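Local coordinates for amide synthase (Vibrio cholerae, PDB 1L5A), which acts as a stand-alone nonribosomal peptide synthetase condensation enzyme of vibriobactin biosynthesis, probably forming an amide bond between an acyl group and an amine, at residues V128-G133 / L274-L279; Q162-E167 / S266-V271; W257-N262 / F333-P338; N262-V267 / L305-R310. One frame throughout, in Å; residues are numbered along the deposited sequence.

Contact 1: V128-G133 / L274-L279; sequences VLDGYG and LMVNSL
Asp-130 meets Met-275 and Val-276 in the heart of the condensation domain; it is the aspartate of the HHxxxDG signature of this family, followed at once by Gly-131. The polar part of the contact runs through its carboxylate. OD2 accepts from two successive backbone amides, Met-275 N at 2.8 Å in a nearly straight bond (171°) and Val-276 N at 3.0 Å, and the two donors reach it from opposite faces of the carboxylate plane. CG lies between the backbone N and the carbonyl carbon (chi1 50°), which keeps the carboxylate close to its own chain: OD1 accepts from Gly-133 N, capping the helix that starts at Gly-131, and forms a salt bridge with Arg-263. Both oxygens are thus engaged in this buried setting, which fits a structural role for the acid, as in other condensation domains. The apolar part gathers round Asp-130 CB, which touches two side chains, Val-276 CG1 at 3.7 Å and Leu-274 CD1 at 4.1 Å. Just before these residues the two backbones pass without bonding, Val-128 O 4.0 Å from Leu-274 N.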
loop_
_atom_site.group_PDB
_atom_site.type_symbol
_atom_site.label_atom_id
_atom_site.label_comp_id
_atom_site.label_asym_id
_atom_site.label_seq_id
_atom_site.Cartn_x
_atom_site.Cartn_y
_atom_site.Cartn_z
ATOM N N VAL A 128 23.293 3.050 16.465
ATOM C CA VAL A 128 22.995 1.766 15.814
ATOM C C VAL A 128 21.882 1.002 16.541
ATOM O O VAL A 128 21.540 -0.115 16.152
ATOM C CB VAL A 128 24.221 0.819 15.716
ATOM C CG1 VAL A 128 25.313 1.451 14.840
ATOM C CG2 VAL A 128 24.720 0.489 17.102
ATOM N N LEU A 129 21.297 1.618 17.565
ATOM C CA LEU A 129 20.251 0.968 18.328
ATOM C C LEU A 129 19.403 1.938 19.161
ATOM O O LEU A 129 19.943 2.850 19.793
ATOM C CB LEU A 129 20.877 -0.068 19.275
ATOM C CG LEU A 129 19.913 -1.149 19.793
ATOM C CD1 LEU A 129 19.601 -2.134 18.645
ATOM C CD2 LEU A 129 20.539 -1.894 21.000
ATOM N N ASP A 130 18.082 1.736 19.151
ATOM C CA ASP A 130 17.170 2.537 19.959
ATOM C C ASP A 130 16.509 1.608 20.973
ATOM O O ASP A 130 16.911 0.456 21.116
ATOM C CB ASP A 130 16.097 3.244 19.109
ATOM C CG ASP A 130 15.369 2.304 18.141
ATOM O OD1 ASP A 130 15.089 1.133 18.512
ATOM O OD2 ASP A 130 15.059 2.757 17.006
ATOM N N GLY A 131 15.488 2.089 21.667
ATOM C CA GLY A 131 14.857 1.250 22.669
ATOM C C GLY A 131 14.247 -0.014 22.123
ATOM O O GLY A 131 14.489 -1.115 22.621
ATOM N N TYR A 132 13.456 0.146 21.076
ATOM C CA TYR A 132 12.766 -0.976 20.459
ATOM C C TYR A 132 13.809 -2.000 19.964
ATOM O O TYR A 132 13.617 -3.220 20.109
ATOM C CB TYR A 132 11.862 -0.464 19.318
ATOM C CG TYR A 132 10.808 -1.449 18.858
ATOM C CD1 TYR A 132 9.506 -1.401 19.371
ATOM C CD2 TYR A 132 11.107 -2.434 17.906
ATOM C CE1 TYR A 132 8.513 -2.320 18.943
ATOM C CE2 TYR A 132 10.139 -3.338 17.478
ATOM C CZ TYR A 132 8.841 -3.279 17.998
ATOM O OH TYR A 132 7.880 -4.176 17.567
ATOM N N GLY A 133 14.909 -1.511 19.395
ATOM C CA GLY A 133 15.945 -2.427 18.941
ATOM C C GLY A 133 16.477 -3.267 20.114
ATOM O O GLY A 133 16.683 -4.492 19.998
ATOM N N LEU A 274 18.473 1.741 14.457
ATOM C CA LEU A 274 17.975 3.053 14.833
ATOM C C LEU A 274 16.854 3.502 13.901
ATOM O O LEU A 274 17.069 3.781 12.714
ATOM C CB LEU A 274 19.102 4.096 14.802
ATOM C CG LEU A 274 18.609 5.543 14.963
ATOM C CD1 LEU A 274 17.730 5.634 16.216
ATOM C CD2 LEU A 274 19.791 6.513 15.056
ATOM N N MET A 275 15.647 3.588 14.434
ATOM C CA MET A 275 14.547 4.026 13.593
ATOM C C MET A 275 13.585 4.992 14.282
ATOM O O MET A 275 12.816 5.671 13.613
ATOM C CB MET A 275 13.765 2.807 13.064
ATOM C CG MET A 275 14.519 1.931 12.075
ATOM S SD MET A 275 15.435 0.541 12.823
ATOM C CE MET A 275 16.278 -0.072 11.366
ATOM N N VAL A 276 13.634 5.053 15.609
ATOM C CA VAL A 276 12.728 5.900 16.356
ATOM C C VAL A 276 12.769 7.349 15.849
ATOM O O VAL A 276 13.826 7.875 15.485
ATOM C CB VAL A 276 13.028 5.804 17.899
ATOM C CG1 VAL A 276 14.379 6.434 18.249
ATOM C CG2 VAL A 276 11.935 6.453 18.662
ATOM N N ASN A 277 11.606 7.990 15.823
ATOM C CA ASN A 277 11.493 9.355 15.319
ATOM C C ASN A 277 10.658 10.169 16.292
ATOM O O ASN A 277 9.590 9.732 16.742
ATOM C CB ASN A 277 10.835 9.304 13.935
ATOM C CG ASN A 277 10.881 10.629 13.190
ATOM O OD1 ASN A 277 11.791 11.428 13.374
ATOM N ND2 ASN A 277 9.906 10.844 12.305
ATOM N N SER A 278 11.156 11.348 16.634
ATOM C CA SER A 278 10.467 12.240 17.572
ATOM C C SER A 278 9.511 13.152 16.828
ATOM O O SER A 278 9.913 13.900 15.934
ATOM C CB SER A 278 11.489 13.085 18.325
ATOM O OG SER A 278 12.380 12.264 19.042
ATOM N N LEU A 279 8.248 13.118 17.217
ATOM C CA LEU A 279 7.255 13.930 16.534
ATOM C C LEU A 279 6.415 14.777 17.474
ATOM O O LEU A 279 6.113 14.381 18.603
ATOM C CB LEU A 279 6.332 13.027 15.695
ATOM C CG LEU A 279 7.075 12.134 14.694
ATOM C CD1 LEU A 279 6.139 11.056 14.146
ATOM C CD2 LEU A 279 7.633 12.983 13.595
#

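Contact 2: Q162-E167 / S266-V271; sequences QSYLEE and SVAANV
Glu-167 holds two successive residues of the facing loop, Ser-266 and Val-267, in a two-pronged grip by one carboxylate. OE1 takes the backbone N of Val-267 on its syn lone pair, at 3.0 Å with an N-H...O angle of 163°. OE2 accepts from Ser-266 OG; the modelled separation between OE2 and that OG, 2.4 Å, is very short, and its exact value is doubtful. The hydroxyl stands anti to the backbone N of Ser-266 (chi1 167°) and also appears to accept from Ala-268 N in an ST turn, although that nitrogen is less surely placed. OE2 also forms a salt bridge with Arg-310, which follows helix 291-307.

Beside this polar pair lies an apolar patch one turn back along the helix. Val-267 CG1 settles against the backbone of Tyr-164, 3.7 Å from its CA, and lies near the plane of the ring at its edge. The tyrosine ring then passes Ala-268, whose CB is 3.8 Å from Tyr-164 CD1. Val-271 CG1 adds a looser touch on Tyr-164 CB, at 4.4 Å, while Ser-163 borders the patch through its CB, 4.4 Å from Val-267 CG2.

In the fold, one side of helix 161-172 is thus pinned to the short 3-10 turn 267-269. That turn belongs to the loop joining strand 255-260 to strand 277-282; Met-275, farther along the same loop, also packs on Tyr-164, and Lys-159, just before the helix, makes a backbone hydrogen bond with Asn-270.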
loop_
_atom_site.group_PDB
_atom_site.type_symbol
_atom_site.label_atom_id
_atom_site.label_comp_id
_atom_site.label_asym_id
_atom_site.label_seq_id
_atom_site.Cartn_x
_atom_site.Cartn_y
_atom_site.Cartn_z
ATOM N N GLN A 162 20.479 -4.579 5.330
ATOM C CA GLN A 162 20.402 -4.175 3.930
ATOM C C GLN A 162 18.961 -4.172 3.410
ATOM O O GLN A 162 18.606 -3.375 2.535
ATOM C CB GLN A 162 21.256 -5.113 3.069
ATOM C CG GLN A 162 21.271 -4.778 1.571
ATOM C CD GLN A 162 21.818 -3.390 1.285
ATOM O OE1 GLN A 162 22.702 -2.903 1.991
ATOM N NE2 GLN A 162 21.308 -2.754 0.235
ATOM N N SER A 163 18.126 -5.063 3.929
ATOM C CA SER A 163 16.741 -5.082 3.477
ATOM C C SER A 163 16.065 -3.789 3.935
ATOM O O SER A 163 15.236 -3.223 3.209
ATOM C CB SER A 163 15.989 -6.291 4.038
ATOM O OG SER A 163 16.451 -7.498 3.453
ATOM N N TYR A 164 16.420 -3.330 5.137
ATOM C CA TYR A 164 15.859 -2.091 5.661
ATOM C C TYR A 164 16.364 -0.906 4.824
ATOM O O TYR A 164 15.597 -0.021 4.446
ATOM C CB TYR A 164 16.248 -1.892 7.130
ATOM C CG TYR A 164 15.897 -0.528 7.673
ATOM C CD1 TYR A 164 14.565 -0.154 7.867
ATOM C CD2 TYR A 164 16.885 0.425 7.897
ATOM C CE1 TYR A 164 14.230 1.142 8.257
ATOM C CE2 TYR A 164 16.561 1.728 8.286
ATOM C CZ TYR A 164 15.232 2.080 8.456
ATOM O OH TYR A 164 14.908 3.380 8.760
ATOM N N LEU A 165 17.650 -0.886 4.510
ATOM C CA LEU A 165 18.153 0.221 3.725
ATOM C C LEU A 165 17.380 0.333 2.435
ATOM O O LEU A 165 16.981 1.430 2.035
ATOM C CB LEU A 165 19.630 0.041 3.416
ATOM C CG LEU A 165 20.502 0.216 4.643
ATOM C CD1 LEU A 165 21.940 0.209 4.194
ATOM C CD2 LEU A 165 20.151 1.533 5.358
ATOM N N GLU A 166 17.180 -0.806 1.781
ATOM C CA GLU A 166 16.445 -0.824 0.524
ATOM C C GLU A 166 15.034 -0.280 0.712
ATOM O O GLU A 166 14.572 0.579 -0.048
ATOM C CB GLU A 166 16.371 -2.240 -0.019
ATOM C CG GLU A 166 17.625 -2.692 -0.719
ATOM C CD GLU A 166 17.674 -4.199 -0.853
ATOM O OE1 GLU A 166 16.618 -4.863 -0.638
ATOM O OE2 GLU A 166 18.770 -4.708 -1.173
ATOM N N GLU A 167 14.351 -0.776 1.734
ATOM C CA GLU A 167 13.005 -0.311 1.996
ATOM C C GLU A 167 13.032 1.215 2.218
ATOM O O GLU A 167 12.253 1.947 1.600
ATOM C CB GLU A 167 12.422 -1.053 3.213
ATOM C CG GLU A 167 10.940 -0.830 3.429
ATOM C CD GLU A 167 10.470 -1.383 4.745
ATOM O OE1 GLU A 167 10.062 -2.558 4.804
ATOM O OE2 GLU A 167 10.532 -0.640 5.744
ATOM N N SER A 266 6.803 -2.303 8.736
ATOM C CA SER A 266 8.103 -2.293 8.073
ATOM C C SER A 266 9.007 -3.473 8.401
ATOM O O SER A 266 8.870 -4.131 9.436
ATOM C CB SER A 266 8.844 -0.998 8.420
ATOM O OG SER A 266 10.211 -1.068 8.053
ATOM N N VAL A 267 9.960 -3.724 7.519
ATOM C CA VAL A 267 10.883 -4.818 7.751
ATOM C C VAL A 267 11.744 -4.490 8.974
ATOM O O VAL A 267 12.409 -5.354 9.536
ATOM C CB VAL A 267 11.752 -5.056 6.506
ATOM C CG1 VAL A 267 12.755 -3.927 6.342
ATOM C CG2 VAL A 267 12.404 -6.423 6.591
ATOM N N ALA A 268 11.699 -3.232 9.398
ATOM C CA ALA A 268 12.452 -2.784 10.559
ATOM C C ALA A 268 11.893 -3.497 11.780
ATOM O O ALA A 268 12.509 -3.506 12.847
ATOM C CB ALA A 268 12.316 -1.253 10.731
ATOM N N ALA A 269 10.714 -4.089 11.631
ATOM C CA ALA A 269 10.113 -4.793 12.753
ATOM C C ALA A 269 10.933 -6.035 13.047
ATOM O O ALA A 269 10.767 -6.658 14.095
ATOM C CB ALA A 269 8.690 -5.181 12.440
ATOM N N ASN A 270 11.809 -6.386 12.111
ATOM C CA ASN A 270 12.666 -7.550 12.263
ATOM C C ASN A 270 14.110 -7.184 11.995
ATOM O O ASN A 270 14.876 -8.004 11.507
ATOM C CB ASN A 270 12.258 -8.657 11.291
ATOM C CG ASN A 270 10.804 -8.998 11.391
ATOM O OD1 ASN A 270 10.003 -8.586 10.553
ATOM N ND2 ASN A 270 10.438 -9.736 12.435
ATOM N N VAL A 271 14.484 -5.954 12.313
ATOM C CA VAL A 271 15.847 -5.510 12.096
ATOM C C VAL A 271 16.219 -4.549 13.198
ATOM O O VAL A 271 15.833 -3.386 13.173
ATOM C CB VAL A 271 16.015 -4.773 10.754
ATOM C CG1 VAL A 271 17.475 -4.487 10.510
ATOM C CG2 VAL A 271 15.437 -5.580 9.631
#

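Contact 3: W257-N262 / F333-P338; sequences WLPFMN and FINILP
Phe-333 pairs with Trp-257 in a single parallel beta bridge, where strand 333-337, an outermost strand of a four-stranded mixed sheet, touches strand 255-260 of the two-stranded antiparallel unit. Ile-334 N donates to Trp-257 O at 2.9 Å, the donor lying nearly on the line of the C=O bond. On its far side Phe-333 is bonded to strand 362-368.

The Phe-333 side chain lies across Trp-257 to Pro-259. Its CB lies 4.2 Å from Trp-257 O, and CG, set anti to the backbone N (chi1 -164°), comes to 3.8 Å from that same oxygen, which sits over one ring face, offset toward the rim. Going round, CD1 packs on Trp-257 CB at 3.4 Å and CE1 is 4.0 Å from that carbon. The other flank leads to Pro-259, with CE2 3.9 Å from its CD. At the tip, CZ is 3.8 Å from Pro-259 CB, as the proline ring crosses the phenylalanine obliquely.

The pairing stops here for two reasons: Pro-259 has no N-H to give Ile-334 O, which faces its CD instead, and the short strand axes diverge by 38°. Side chains take over, the last being Asn-335, whose OD1 rests 3.6 Å from Pro-259 CG.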
loop_
_atom_site.group_PDB
_atom_site.type_symbol
_atom_site.label_atom_id
_atom_site.label_comp_id
_atom_site.label_asym_id
_atom_site.label_seq_id
_atom_site.Cartn_x
_atom_site.Cartn_y
_atom_site.Cartn_z
ATOM N N TRP A 257 5.727 16.042 22.806
ATOM C CA TRP A 257 6.525 15.248 21.888
ATOM C C TRP A 257 6.419 13.774 22.197
ATOM O O TRP A 257 6.377 13.377 23.366
ATOM C CB TRP A 257 7.982 15.684 21.910
ATOM C CG TRP A 257 8.222 17.044 21.313
ATOM C CD1 TRP A 257 8.013 18.254 21.912
ATOM C CD2 TRP A 257 8.707 17.327 19.994
ATOM N NE1 TRP A 257 8.342 19.273 21.048
ATOM C CE2 TRP A 257 8.769 18.734 19.865
ATOM C CE3 TRP A 257 9.095 16.527 18.907
ATOM C CZ2 TRP A 257 9.208 19.364 18.694
ATOM C CZ3 TRP A 257 9.537 17.155 17.737
ATOM C CH2 TRP A 257 9.589 18.560 17.642
ATOM N N LEU A 258 6.375 12.979 21.125
ATOM C CA LEU A 258 6.240 11.522 21.173
ATOM C C LEU A 258 7.297 10.808 20.371
ATOM O O LEU A 258 7.886 11.370 19.440
ATOM C CB LEU A 258 4.941 11.066 20.525
ATOM C CG LEU A 258 3.598 11.529 21.010
ATOM C CD1 LEU A 258 2.557 11.057 20.030
ATOM C CD2 LEU A 258 3.352 10.961 22.391
ATOM N N PRO A 259 7.545 9.543 20.717
ATOM C CA PRO A 259 8.535 8.818 19.938
ATOM C C PRO A 259 7.718 7.829 19.094
ATOM O O PRO A 259 6.956 7.029 19.651
ATOM C CB PRO A 259 9.384 8.122 21.010
ATOM C CG PRO A 259 8.383 7.746 22.019
ATOM C CD PRO A 259 7.383 8.931 22.051
ATOM N N PHE A 260 7.801 7.930 17.769
ATOM C CA PHE A 260 7.113 6.955 16.915
ATOM C C PHE A 260 8.189 5.910 16.540
ATOM O O PHE A 260 9.188 6.231 15.870
ATOM C CB PHE A 260 6.547 7.605 15.655
ATOM C CG PHE A 260 6.089 6.607 14.627
ATOM C CD1 PHE A 260 5.245 5.554 14.992
ATOM C CD2 PHE A 260 6.554 6.671 13.314
ATOM C CE1 PHE A 260 4.875 4.581 14.072
ATOM C CE2 PHE A 260 6.190 5.697 12.380
ATOM C CZ PHE A 260 5.350 4.653 12.761
ATOM N N MET A 261 7.998 4.672 16.992
ATOM C CA MET A 261 8.974 3.604 16.754
ATOM C C MET A 261 9.401 3.467 15.284
ATOM O O MET A 261 10.575 3.187 14.985
ATOM C CB MET A 261 8.419 2.267 17.263
ATOM C CG MET A 261 8.041 2.256 18.733
ATOM S SD MET A 261 9.376 2.927 19.747
ATOM C CE MET A 261 8.594 4.312 20.562
ATOM N N ASN A 262 8.450 3.654 14.369
ATOM C CA ASN A 262 8.753 3.558 12.954
ATOM C C ASN A 262 9.086 2.096 12.564
ATOM O O ASN A 262 9.895 1.850 11.676
ATOM C CB ASN A 262 9.912 4.504 12.654
ATOM C CG ASN A 262 9.826 5.110 11.276
ATOM O OD1 ASN A 262 8.748 5.390 10.766
ATOM N ND2 ASN A 262 10.977 5.328 10.664
ATOM N N PHE A 333 8.052 15.789 26.791
ATOM C CA PHE A 333 8.147 14.536 26.057
ATOM C C PHE A 333 7.526 13.361 26.815
ATOM O O PHE A 333 7.693 13.245 28.031
ATOM C CB PHE A 333 9.632 14.256 25.813
ATOM C CG PHE A 333 9.905 13.229 24.761
ATOM C CD1 PHE A 333 10.242 13.618 23.470
ATOM C CD2 PHE A 333 9.832 11.869 25.058
ATOM C CE1 PHE A 333 10.506 12.656 22.483
ATOM C CE2 PHE A 333 10.092 10.905 24.077
ATOM C CZ PHE A 333 10.429 11.302 22.788
ATOM N N ILE A 334 6.807 12.492 26.106
ATOM C CA ILE A 334 6.217 11.332 26.767
ATOM C C ILE A 334 6.739 10.021 26.155
ATOM O O ILE A 334 6.956 9.912 24.956
ATOM C CB ILE A 334 4.661 11.405 26.758
ATOM C CG1 ILE A 334 4.084 10.249 27.569
ATOM C CG2 ILE A 334 4.133 11.370 25.346
ATOM C CD1 ILE A 334 2.620 10.383 27.844
ATOM N N ASN A 335 6.985 9.042 27.009
ATOM C CA ASN A 335 7.531 7.745 26.604
ATOM C C ASN A 335 6.719 6.684 27.292
ATOM O O ASN A 335 6.421 6.802 28.488
ATOM C CB ASN A 335 8.968 7.581 27.113
ATOM C CG ASN A 335 9.992 7.521 26.010
ATOM O OD1 ASN A 335 9.913 6.673 25.129
ATOM N ND2 ASN A 335 10.975 8.420 26.060
ATOM N N ILE A 336 6.358 5.646 26.555
ATOM C CA ILE A 336 5.636 4.543 27.165
ATOM C C ILE A 336 6.545 3.329 27.029
ATOM O O ILE A 336 6.959 2.979 25.927
ATOM C CB ILE A 336 4.320 4.236 26.459
ATOM C CG1 ILE A 336 3.394 5.472 26.452
ATOM C CG2 ILE A 336 3.691 3.053 27.141
ATOM C CD1 ILE A 336 2.926 5.936 27.831
ATOM N N LEU A 337 6.882 2.706 28.150
ATOM C CA LEU A 337 7.746 1.524 28.137
ATOM C C LEU A 337 6.925 0.333 28.618
ATOM O O LEU A 337 6.895 0.031 29.815
ATOM C CB LEU A 337 8.946 1.772 29.038
ATOM C CG LEU A 337 9.677 3.038 28.572
ATOM C CD1 LEU A 337 10.948 3.207 29.375
ATOM C CD2 LEU A 337 9.971 2.961 27.068
ATOM N N PRO A 338 6.268 -0.369 27.676
ATOM C CA PRO A 338 5.398 -1.530 27.881
ATOM C C PRO A 338 5.981 -2.927 27.883
ATOM O O PRO A 338 5.382 -3.849 28.438
ATOM C CB PRO A 338 4.397 -1.375 26.751
ATOM C CG PRO A 338 5.312 -0.999 25.600
ATOM C CD PRO A 338 6.328 -0.024 26.240
#

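Contact 4: N262-V267 / L305-R310; sequences NRWGSV and LYLHGR
Asn-262 and Trp-264 make the first shell against the end of helix 291-307 and the residues after it. Asn-262 OD1 touches the base of Arg-310, 3.3 Å from its CA and 3.6 Å from its CB, and the amide and guanidinium planes are turned 76° apart. Trp-264 brings the far end of its six-membered ring: CH2 lies 3.7 Å from Leu-307 CD2, and CZ3 lies 4.0 Å from Tyr-306 CB, with the tyrosine crossing at about a right angle.

Next come the elements that place these groups. A type II turn from Arg-263 to Ser-266, closed by Ser-266 N on Arg-263 O at 3.1 Å, carries Trp-264 toward the helix end, and its third residue, Gly-265, has positive phi. The indole also reaches the second subunit, where NE1 hydrogen-bonds to Thr-173 O of that subunit and the ring stacks on its His-175. Arg-310 runs extended past Asn-262 to salt bridges with Glu-167 and Glu-168.

Chemically, the two segments meet by packing alone, while Trp-264 NE1, Tyr-306 OH (on Asp-236) and the Arg-310 guanidinium bond elsewhere; the two carboxylates would be expected to balance the charge of that guanidinium.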
loop_
_atom_site.group_PDB
_atom_site.type_symbol
_atom_site.label_atom_id
_atom_site.label_comp_id
_atom_site.label_asym_id
_atom_site.label_seq_id
_atom_site.Cartn_x
_atom_site.Cartn_y
_atom_site.Cartn_z
ATOM N N ASN A 262 8.450 3.654 14.369
ATOM C CA ASN A 262 8.753 3.558 12.954
ATOM C C ASN A 262 9.086 2.096 12.564
ATOM O O ASN A 262 9.895 1.850 11.676
ATOM C CB ASN A 262 9.912 4.504 12.654
ATOM C CG ASN A 262 9.826 5.110 11.276
ATOM O OD1 ASN A 262 8.748 5.390 10.766
ATOM N ND2 ASN A 262 10.977 5.328 10.664
ATOM N N ARG A 263 8.450 1.144 13.248
ATOM C CA ARG A 263 8.623 -0.293 13.006
ATOM C C ARG A 263 7.339 -0.828 12.373
ATOM O O ARG A 263 7.327 -1.886 11.758
ATOM C CB ARG A 263 8.829 -1.059 14.320
ATOM C CG ARG A 263 9.979 -0.580 15.187
ATOM C CD ARG A 263 11.277 -1.153 14.726
ATOM N NE ARG A 263 12.396 -0.541 15.424
ATOM C CZ ARG A 263 13.644 -0.998 15.380
ATOM N NH1 ARG A 263 13.932 -2.095 14.679
ATOM N NH2 ARG A 263 14.615 -0.330 15.991
ATOM N N TRP A 264 6.255 -0.081 12.556
ATOM C CA TRP A 264 4.937 -0.437 12.046
ATOM C C TRP A 264 4.887 -0.699 10.544
ATOM O O TRP A 264 5.250 0.153 9.734
ATOM C CB TRP A 264 3.950 0.660 12.422
ATOM C CG TRP A 264 2.559 0.391 11.995
ATOM C CD1 TRP A 264 1.956 -0.825 11.870
ATOM C CD2 TRP A 264 1.573 1.369 11.663
ATOM N NE1 TRP A 264 0.648 -0.668 11.478
ATOM C CE2 TRP A 264 0.383 0.670 11.343
ATOM C CE3 TRP A 264 1.575 2.771 11.604
ATOM C CZ2 TRP A 264 -0.796 1.325 10.966
ATOM C CZ3 TRP A 264 0.406 3.423 11.228
ATOM C CH2 TRP A 264 -0.767 2.696 10.914
ATOM N N GLY A 265 4.442 -1.900 10.179
ATOM C CA GLY A 265 4.359 -2.266 8.778
ATOM C C GLY A 265 5.675 -2.300 8.027
ATOM O O GLY A 265 5.674 -2.362 6.806
ATOM N N SER A 266 6.803 -2.303 8.736
ATOM C CA SER A 266 8.103 -2.293 8.073
ATOM C C SER A 266 9.007 -3.473 8.401
ATOM O O SER A 266 8.870 -4.131 9.436
ATOM C CB SER A 266 8.844 -0.998 8.420
ATOM O OG SER A 266 10.211 -1.068 8.053
ATOM N N VAL A 267 9.960 -3.724 7.519
ATOM C CA VAL A 267 10.883 -4.818 7.751
ATOM C C VAL A 267 11.744 -4.490 8.974
ATOM O O VAL A 267 12.409 -5.354 9.536
ATOM C CB VAL A 267 11.752 -5.056 6.506
ATOM C CG1 VAL A 267 12.755 -3.927 6.342
ATOM C CG2 VAL A 267 12.404 -6.423 6.591
ATOM N N LEU A 305 -0.201 11.023 13.281
ATOM C CA LEU A 305 1.243 11.228 13.392
ATOM C C LEU A 305 1.980 9.967 12.918
ATOM O O LEU A 305 2.945 10.036 12.163
ATOM C CB LEU A 305 1.644 11.551 14.837
ATOM C CG LEU A 305 1.137 12.838 15.497
ATOM C CD1 LEU A 305 1.726 12.909 16.886
ATOM C CD2 LEU A 305 1.541 14.091 14.704
ATOM N N TYR A 306 1.517 8.811 13.364
ATOM C CA TYR A 306 2.143 7.554 12.960
ATOM C C TYR A 306 2.097 7.336 11.439
ATOM O O TYR A 306 3.070 6.871 10.853
ATOM C CB TYR A 306 1.456 6.381 13.664
ATOM C CG TYR A 306 1.486 6.462 15.170
ATOM C CD1 TYR A 306 0.555 5.755 15.939
ATOM C CD2 TYR A 306 2.488 7.181 15.836
ATOM C CE1 TYR A 306 0.621 5.749 17.335
ATOM C CE2 TYR A 306 2.568 7.179 17.240
ATOM C CZ TYR A 306 1.632 6.460 17.978
ATOM O OH TYR A 306 1.707 6.432 19.349
ATOM N N LEU A 307 0.974 7.669 10.806
ATOM C CA LEU A 307 0.842 7.487 9.361
ATOM C C LEU A 307 1.836 8.314 8.538
ATOM O O LEU A 307 2.249 7.896 7.453
ATOM C CB LEU A 307 -0.597 7.792 8.919
ATOM C CG LEU A 307 -1.616 6.766 9.441
ATOM C CD1 LEU A 307 -3.013 7.351 9.422
ATOM C CD2 LEU A 307 -1.544 5.488 8.608
ATOM N N HIS A 308 2.228 9.479 9.042
ATOM C CA HIS A 308 3.183 10.309 8.317
ATOM C C HIS A 308 4.510 10.271 9.070
ATOM O O HIS A 308 5.461 10.986 8.721
ATOM C CB HIS A 308 2.663 11.749 8.204
ATOM C CG HIS A 308 1.311 11.854 7.560
ATOM N ND1 HIS A 308 0.134 11.711 8.266
ATOM C CD2 HIS A 308 0.952 12.014 6.263
ATOM C CE1 HIS A 308 -0.889 11.776 7.435
ATOM N NE2 HIS A 308 -0.421 11.958 6.212
ATOM N N GLY A 309 4.564 9.387 10.073
ATOM C CA GLY A 309 5.723 9.227 10.932
ATOM C C GLY A 309 7.091 8.809 10.409
ATOM O O GLY A 309 8.089 8.970 11.111
ATOM N N ARG A 310 7.159 8.284 9.196
ATOM C CA ARG A 310 8.422 7.829 8.642
ATOM C C ARG A 310 9.220 9.001 8.100
ATOM O O ARG A 310 10.406 8.850 7.739
ATOM C CB ARG A 310 8.152 6.796 7.536
ATOM C CG ARG A 310 9.380 6.144 6.960
ATOM C CD ARG A 310 9.045 4.868 6.218
ATOM N NE ARG A 310 10.255 4.094 5.931
ATOM C CZ ARG A 310 10.268 2.785 5.700
ATOM N NH1 ARG A 310 9.136 2.088 5.720
ATOM N NH2 ARG A 310 11.409 2.167 5.452
#

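Along the chain the four contacts radiate from one region, residues 257-279: strand 255-260 serves contact 3, the loop after it contacts 4 and 2, and the loop's end with strand 277-282 contact 1. Contacts 1 and 3 have centres 10 Å apart and share the two-stranded antiparallel sheet; contacts 2 and 3 are the most distant, 20 Å apart. Arg-263 links contacts 1, 2 and 4. The region thus reaches helices 131-150 and 161-172, the end of helix 291-307 through contact 4, and strand 333-337, consistent with a bridge between the two halves, one of the places where condensation domains join them.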